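Local coordinates for protein cysteine synthase 3 (Entamoeba histolytica, PDB 6KR5) that probably makes L-cysteine from O-acetylserine and sulfide with the help of pyridoxal-5'-phosphate, as an O-acetylserine sulfhydrylase of the cysteine synthase family, at residues Gly282-Leu286 against Val303-Pro307; Glu28-Val32 against Ala268-Asp273. The contacts are given in a common frame with arbitrary orientation. Numbering follows the deposited sequence.

How the interactions relate
These two contacts are neighbours around one mixed six-stranded sheet, linked through consecutive helices that pack on each other. Interaction 1 packs helix 279-292 on strand 301-306, an inner strand of that sheet; interaction 2 ties the C-terminal part of the preceding helix, 259-273, to the loop that leaves strand 26-28, outermost of the sheet within this chain and bonded through Glu-28 to the second subunit. Along the chain interaction 2 closes before interaction 1 opens. Their centres lie about 12 Å apart and they touch directly: Ile-285 CD1 is 3.7 Å from Val-269 CG2, and Ile-285 CG2 is 4.1 Å from Leu-29 CD1. Apolar packing thus runs continuously toward the strand that delivers Pro-307 to the cofactor.

Interaction 1 (Gly282-Leu286 against Val303-Pro307); sequences GAAIL and VIILP. With PLP (pyridoxal-5'-phosphate), chain D.
A small residue lets a helix approach a sheet closely, and this contact from the fold type II architecture of PLP-dependent enzymes is a compact case: Ala-284 sits where the helix and strand axes come within 7.8 Å. Residues 282-286 are regular helix, with Leu-286 N bonded to Gly-282 O at 3.0 Å; residues 303-306 are extended strand, turning out of it at Pro-307 (phi/psi -68/-28). The two axes run almost antiparallel, at 171°. Ala-284 stands over Ile-304, their CA atoms 6.4 Å apart.

No hydrogen bond crosses the interface; the strand's backbone is instead bonded to its sheet neighbours, including Leu-45, Lys-47 and Val-188. What holds the layers is apolar contact. Ala-284 points at the strand, its CB 3.5 Å from Ile-304 CG2 and 3.6 Å from Ile-305 O. Ile-285 (m, t) leaves the helix sideways but brings CG1 to 3.6 Å from Leu-306 CD2 and 4.2 Å from Ile-304 CG2. Ile-304 (m, t) faces the helix, whereas Ile-305 turns its CB away. Ile-285 also meets Met-265 and Val-269 of helix 259-273.

The strand's C-terminal end leads into the active site, where Ser-280, near the start of helix 279-292, hydrogen-bonds PLP and Pro-307 CB comes within 3.2 Å of PLP N1.

Interaction 2 (Glu28-Val32 against Ala268-Asp273); sequences ELHGV and AVVKYD
One carboxylate can satisfy several successive backbone amides of a loop, and Asp-273 does so here. Segment 268-273 continues helix 259-273, with Tyr-272 N on Ala-268 O and Asp-273 N on Val-269 O, both at 2.8 Å. Across from it, loop 28-32 turns through His-30 (phi/psi -137/-45), Gly-31 (-66/-49) and Val-32 (-85/-5), bringing three NH groups toward Asp-273; Gly-31 and Tyr-272 are closest (CA to CA 4.9 Å).

Asp-273 (m) points into the loop: OD1 accepts from His-30 N at 2.8 Å and Gly-31 N at 2.9 Å, OD2 from Val-32 N at 2.9 Å. A water donates to OD1 (2.8 Å) and Glu-28 O (2.7 Å). Gly-31 CA makes a CH...O contact with Tyr-272 O at 3.5 Å, where a CB would clash. Lys-327 NZ bonds Gly-31 O. His-30 NE2 bonds weakly to Glu-28 OE1 (2.8 Å) and to His-15 O of the second subunit.

Beside the polar cluster, Val-32 CG1 packs at 4.2 Å against both Ala-268 CB and Val-269 CG2. The loop thereby fastens strand 26-28 to helix 259-273, while Leu-29 reaches Ile-44 on strand 43-48, and Val-32 and Val-269 rest on Leu-289 and Ile-285 of helix 279-292.

Interaction 1 (Gly282-Leu286 against Val303-Pro307)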
ATOM      1  N   GLY B 282      14.324  -7.161   1.074  1.00 18.46           N
ATOM      2  CA  GLY B 282      15.626  -7.251   0.437  1.00 18.93           C
ATOM      3  C   GLY B 282      16.451  -8.400   0.985  1.00 20.42           C
ATOM      4  O   GLY B 282      17.110  -9.123   0.227  1.00 20.34           O
ATOM      5  N   ALA B 283      16.412  -8.597   2.310  1.00 17.43           N
ATOM      6  CA  ALA B 283      17.138  -9.710   2.913  1.00 20.22           C
ATOM      7  C   ALA B 283      16.579 -11.032   2.425  1.00 19.96           C
ATOM      8  O   ALA B 283      17.329 -11.917   1.996  1.00 20.56           O
ATOM      9  CB  ALA B 283      17.082  -9.621   4.436  1.00 18.77           C
ATOM     10  N   ALA B 284      15.249 -11.177   2.471  1.00 19.92           N
ATOM     11  CA  ALA B 284      14.618 -12.409   2.020  1.00 18.50           C
ATOM     12  C   ALA B 284      14.912 -12.677   0.551  1.00 19.20           C
ATOM     13  O   ALA B 284      15.227 -13.812   0.178  1.00 20.47           O
ATOM     14  CB  ALA B 284      13.111 -12.358   2.264  1.00 20.23           C
ATOM     15  N   ILE B 285      14.820 -11.648  -0.300  1.00 19.51           N
ATOM     16  CA  ILE B 285      15.046 -11.865  -1.730  1.00 20.94           C
ATOM     17  C   ILE B 285      16.482 -12.302  -1.979  1.00 21.07           C
ATOM     18  O   ILE B 285      16.728 -13.243  -2.740  1.00 21.64           O
ATOM     19  CB  ILE B 285      14.678 -10.612  -2.543  1.00 20.50           C
ATOM     20  CG1 ILE B 285      13.157 -10.497  -2.612  1.00 19.28           C
ATOM     21  CG2 ILE B 285      15.263 -10.701  -3.970  1.00 21.55           C
ATOM     22  CD1 ILE B 285      12.628  -9.201  -3.195  1.00 20.54           C
ATOM     23  N   LEU B 286      17.451 -11.660  -1.319  1.00 20.84           N
ATOM     24  CA  LEU B 286      18.840 -12.062  -1.542  1.00 21.00           C
ATOM     25  C   LEU B 286      19.070 -13.502  -1.096  1.00 22.01           C
ATOM     26  O   LEU B 286      19.718 -14.280  -1.807  1.00 21.87           O
ATOM     27  CB  LEU B 286      19.796 -11.110  -0.827  1.00 19.66           C
ATOM     28  CG  LEU B 286      21.277 -11.471  -0.957  1.00 20.41           C
ATOM     29  CD1 LEU B 286      21.668 -11.610  -2.421  1.00 22.57           C
ATOM     30  CD2 LEU B 286      22.124 -10.419  -0.283  1.00 20.63           C
ATOM     31  N   VAL B 303       9.508 -19.630  -3.215  1.00 21.68           N
ATOM     32  CA  VAL B 303       8.563 -18.586  -2.820  1.00 20.08           C
ATOM     33  C   VAL B 303       9.186 -17.773  -1.696  1.00 18.05           C
ATOM     34  O   VAL B 303       9.638 -18.337  -0.695  1.00 20.00           O
ATOM     35  CB  VAL B 303       7.213 -19.172  -2.372  1.00 18.43           C
ATOM     36  CG1 VAL B 303       6.311 -18.069  -1.797  1.00 22.36           C
ATOM     37  CG2 VAL B 303       6.523 -19.872  -3.536  1.00 22.96           C
ATOM     38  N   ILE B 304       9.175 -16.452  -1.843  1.00 19.77           N
ATOM     39  CA  ILE B 304       9.837 -15.548  -0.909  1.00 20.04           C
ATOM     40  C   ILE B 304       8.785 -14.596  -0.355  1.00 19.29           C
ATOM     41  O   ILE B 304       8.118 -13.898  -1.123  1.00 19.58           O
ATOM     42  CB  ILE B 304      10.965 -14.766  -1.598  1.00 18.54           C
ATOM     43  CG1 ILE B 304      11.892 -15.715  -2.369  1.00 19.57           C
ATOM     44  CG2 ILE B 304      11.773 -13.959  -0.591  1.00 20.19           C
ATOM     45  CD1 ILE B 304      12.974 -14.970  -3.115  1.00 24.55           C
ATOM     46  N   ILE B 305       8.658 -14.547   0.968  1.00 17.71           N
ATOM     47  CA  ILE B 305       7.754 -13.592   1.607  1.00 18.40           C
ATOM     48  C   ILE B 305       8.393 -12.212   1.583  1.00 20.08           C
ATOM     49  O   ILE B 305       9.545 -12.048   2.002  1.00 19.34           O
ATOM     50  CB  ILE B 305       7.454 -14.011   3.056  1.00 18.93           C
ATOM     51  CG1 ILE B 305       6.879 -15.422   3.117  1.00 21.03           C
ATOM     52  CG2 ILE B 305       6.491 -13.012   3.703  1.00 19.17           C
ATOM     53  CD1 ILE B 305       5.579 -15.573   2.333  1.00 21.45           C
ATOM     54  N   LEU B 306       7.640 -11.209   1.111  1.00 19.68           N
ATOM     55  CA  LEU B 306       8.070  -9.810   1.191  1.00 16.61           C
ATOM     56  C   LEU B 306       7.185  -9.108   2.216  1.00 18.48           C
ATOM     57  O   LEU B 306       6.034  -8.773   1.904  1.00 18.95           O
ATOM     58  CB  LEU B 306       7.978  -9.117  -0.174  1.00 17.10           C
ATOM     59  CG  LEU B 306       8.683  -9.811  -1.353  1.00 18.03           C
ATOM     60  CD1 LEU B 306       8.884  -8.809  -2.491  1.00 20.16           C
ATOM     61  CD2 LEU B 306       9.993 -10.402  -0.946  1.00 20.56           C
ATOM     62  N   PRO B 307       7.659  -8.882   3.449  1.00 17.69           N
ATOM     63  CA  PRO B 307       6.730  -8.477   4.528  1.00 17.63           C
ATOM     64  C   PRO B 307       6.098  -7.093   4.407  1.00 18.36           C
ATOM     65  O   PRO B 307       5.011  -6.897   4.979  1.00 19.72           O
ATOM     66  CB  PRO B 307       7.610  -8.565   5.786  1.00 17.71           C
ATOM     67  CG  PRO B 307       8.621  -9.633   5.456  1.00 16.56           C
ATOM     68  CD  PRO B 307       8.939  -9.381   3.993  1.00 17.76           C
TER
HETATM   69  N1  PLP D 401       9.706  -7.776   8.132  1.00 18.00           N
HETATM   70  C2  PLP D 401       8.775  -6.876   8.571  1.00 18.83           C
HETATM   71  C2A PLP D 401       8.768  -5.507   7.964  1.00 19.55           C
HETATM   72  C3  PLP D 401       7.867  -7.242   9.548  1.00 19.99           C
HETATM   73  O3  PLP D 401       6.948  -6.325   9.974  1.00 21.62           O
HETATM   74  C4  PLP D 401       7.899  -8.525  10.079  1.00 17.41           C
HETATM   75  C4A PLP D 401       7.005  -8.912  11.202  1.00 25.85           C
HETATM   76  O4A PLP D 401       6.221  -8.086  11.684  1.00 25.38           O
HETATM   77  C5  PLP D 401       8.850  -9.435   9.621  1.00 18.77           C
HETATM   78  C6  PLP D 401       9.748  -9.045   8.653  1.00 19.71           C
HETATM   79  C5A PLP D 401       8.976 -10.832  10.186  1.00 19.70           C
HETATM   80  O4P PLP D 401       7.805 -11.599  10.123  1.00 17.81           O
HETATM   81  P   PLP D 401       7.544 -12.606  11.342  1.00 18.62           P
HETATM   82  O1P PLP D 401       8.805 -13.427  11.544  1.00 18.11           O
HETATM   83  O2P PLP D 401       7.264 -11.773  12.560  1.00 19.28           O
HETATM   84  O3P PLP D 401       6.384 -13.450  10.952  1.00 17.87           O

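Interaction 2 (Glu28-Val32 against Ala268-Asp273)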
ATOM      1  N   GLU B  28       6.119 -13.230 -10.231  1.00 20.68           N
ATOM      2  CA  GLU B  28       7.425 -13.669 -10.716  1.00 22.36           C
ATOM      3  C   GLU B  28       8.450 -12.542 -10.666  1.00 18.70           C
ATOM      4  O   GLU B  28       8.171 -11.415 -11.098  1.00 20.83           O
ATOM      5  CB  GLU B  28       7.320 -14.159 -12.159  1.00 22.16           C
ATOM      6  CG  GLU B  28       6.376 -15.332 -12.386  1.00 25.68           C
ATOM      7  CD  GLU B  28       6.179 -15.644 -13.871  1.00 26.37           C
ATOM      8  OE1 GLU B  28       6.472 -14.776 -14.721  1.00 24.99           O
ATOM      9  OE2 GLU B  28       5.723 -16.768 -14.181  1.00 28.08           O
ATOM     10  N   LEU B  29       9.659 -12.868 -10.180  1.00 21.38           N
ATOM     11  CA  LEU B  29      10.835 -12.018 -10.369  1.00 21.37           C
ATOM     12  C   LEU B  29      11.485 -12.325 -11.715  1.00 22.43           C
ATOM     13  O   LEU B  29      11.542 -13.486 -12.132  1.00 22.77           O
ATOM     14  CB  LEU B  29      11.847 -12.254  -9.249  1.00 19.15           C
ATOM     15  CG  LEU B  29      11.498 -11.679  -7.886  1.00 21.02           C
ATOM     16  CD1 LEU B  29      12.667 -11.913  -6.927  1.00 20.47           C
ATOM     17  CD2 LEU B  29      11.152 -10.195  -7.976  1.00 22.86           C
ATOM     18  N   HIS B  30      11.991 -11.284 -12.384  1.00 21.82           N
ATOM     19  CA  HIS B  30      12.655 -11.459 -13.678  1.00 21.18           C
ATOM     20  C   HIS B  30      13.928 -10.633 -13.764  1.00 23.32           C
ATOM     21  O   HIS B  30      14.958 -11.112 -14.248  1.00 27.15           O
ATOM     22  CB  HIS B  30      11.728 -11.070 -14.834  1.00 22.17           C
ATOM     23  CG  HIS B  30      10.520 -11.940 -14.957  1.00 23.07           C
ATOM     24  ND1 HIS B  30      10.582 -13.249 -15.382  1.00 24.06           N
ATOM     25  CD2 HIS B  30       9.212 -11.682 -14.717  1.00 24.25           C
ATOM     26  CE1 HIS B  30       9.366 -13.766 -15.382  1.00 22.96           C
ATOM     27  NE2 HIS B  30       8.516 -12.834 -14.991  1.00 24.68           N
ATOM     28  N   GLY B  31      13.855  -9.379 -13.324  1.00 23.22           N
ATOM     29  CA  GLY B  31      14.991  -8.489 -13.478  1.00 21.85           C
ATOM     30  C   GLY B  31      16.181  -8.925 -12.653  1.00 23.68           C
ATOM     31  O   GLY B  31      17.303  -9.021 -13.159  1.00 24.55           O
ATOM     32  N   VAL B  32      15.954  -9.213 -11.367  1.00 21.91           N
ATOM     33  CA  VAL B  32      17.057  -9.595 -10.490  1.00 20.32           C
ATOM     34  C   VAL B  32      17.387 -11.078 -10.557  1.00 21.53           C
ATOM     35  O   VAL B  32      18.372 -11.500  -9.944  1.00 23.62           O
ATOM     36  CB  VAL B  32      16.790  -9.197  -9.022  1.00 21.12           C
ATOM     37  CG1 VAL B  32      16.710  -7.685  -8.896  1.00 21.72           C
ATOM     38  CG2 VAL B  32      15.536  -9.886  -8.463  1.00 23.24           C
ATOM     39  N   ALA B 268      17.853  -2.842  -5.744  1.00 20.72           N
ATOM     40  CA  ALA B 268      17.905  -3.494  -7.053  1.00 19.74           C
ATOM     41  C   ALA B 268      16.537  -4.021  -7.468  1.00 19.52           C
ATOM     42  O   ALA B 268      16.170  -3.959  -8.647  1.00 20.80           O
ATOM     43  CB  ALA B 268      18.931  -4.624  -7.030  1.00 20.69           C
ATOM     44  N   VAL B 269      15.763  -4.535  -6.511  1.00 18.42           N
ATOM     45  CA  VAL B 269      14.449  -5.083  -6.829  1.00 17.39           C
ATOM     46  C   VAL B 269      13.521  -3.990  -7.346  1.00 22.13           C
ATOM     47  O   VAL B 269      12.792  -4.191  -8.323  1.00 20.32           O
ATOM     48  CB  VAL B 269      13.877  -5.791  -5.589  1.00 17.13           C
ATOM     49  CG1 VAL B 269      12.422  -6.177  -5.812  1.00 22.10           C
ATOM     50  CG2 VAL B 269      14.721  -7.016  -5.293  1.00 20.15           C
ATOM     51  N   VAL B 270      13.529  -2.814  -6.713  1.00 20.03           N
ATOM     52  CA  VAL B 270      12.632  -1.777  -7.207  1.00 20.11           C
ATOM     53  C   VAL B 270      13.124  -1.245  -8.556  1.00 20.13           C
ATOM     54  O   VAL B 270      12.312  -0.984  -9.452  1.00 21.75           O
ATOM     55  CB  VAL B 270      12.420  -0.670  -6.147  1.00 23.24           C
ATOM     56  CG1 VAL B 270      13.698   0.017  -5.796  1.00 23.98           C
ATOM     57  CG2 VAL B 270      11.359   0.345  -6.612  1.00 23.32           C
ATOM     58  N   LYS B 271      14.439  -1.155  -8.766  1.00 20.05           N
ATOM     59  CA  LYS B 271      14.930  -0.605 -10.029  1.00 21.50           C
ATOM     60  C   LYS B 271      14.717  -1.569 -11.190  1.00 20.89           C
ATOM     61  O   LYS B 271      14.386  -1.138 -12.305  1.00 24.88           O
ATOM     62  CB  LYS B 271      16.409  -0.246  -9.921  1.00 22.27           C
ATOM     63  CG  LYS B 271      16.921   0.549 -11.127  1.00 26.43           C
ATOM     64  CD  LYS B 271      18.359   1.010 -10.922  1.00 30.64           C
ATOM     65  CE  LYS B 271      18.884   1.702 -12.168  1.00 36.56           C
ATOM     66  NZ  LYS B 271      20.308   2.117 -12.040  1.00 45.19           N
ATOM     67  N   TYR B 272      14.925  -2.873 -10.966  1.00 21.19           N
ATOM     68  CA  TYR B 272      14.934  -3.828 -12.068  1.00 20.87           C
ATOM     69  C   TYR B 272      13.703  -4.716 -12.154  1.00 20.39           C
ATOM     70  O   TYR B 272      13.471  -5.312 -13.216  1.00 23.37           O
ATOM     71  CB  TYR B 272      16.212  -4.682 -12.000  1.00 22.89           C
ATOM     72  CG  TYR B 272      17.425  -3.784 -12.126  1.00 23.62           C
ATOM     73  CD1 TYR B 272      17.601  -3.008 -13.262  1.00 27.33           C
ATOM     74  CD2 TYR B 272      18.349  -3.661 -11.101  1.00 27.54           C
ATOM     75  CE1 TYR B 272      18.679  -2.157 -13.388  1.00 27.79           C
ATOM     76  CE2 TYR B 272      19.448  -2.808 -11.223  1.00 24.21           C
ATOM     77  CZ  TYR B 272      19.601  -2.059 -12.371  1.00 25.13           C
ATOM     78  OH  TYR B 272      20.680  -1.195 -12.530  1.00 30.04           O
ATOM     79  N   ASP B 273      12.898  -4.817 -11.083  1.00 19.00           N
ATOM     80  CA  ASP B 273      11.603  -5.479 -11.164  1.00 19.93           C
ATOM     81  C   ASP B 273      10.442  -4.547 -10.872  1.00 19.08           C
ATOM     82  O   ASP B 273       9.288  -4.961 -11.027  1.00 22.61           O
ATOM     83  CB  ASP B 273      11.551  -6.693 -10.220  1.00 19.36           C
ATOM     84  CG  ASP B 273      12.324  -7.859 -10.774  1.00 19.63           C
ATOM     85  OD1 ASP B 273      11.741  -8.653 -11.547  1.00 22.60           O
ATOM     86  OD2 ASP B 273      13.518  -7.953 -10.453  1.00 21.81           O
TER
HETATM   87  O   HOH W   1       9.038  -9.032 -12.141  1.00 24.27           O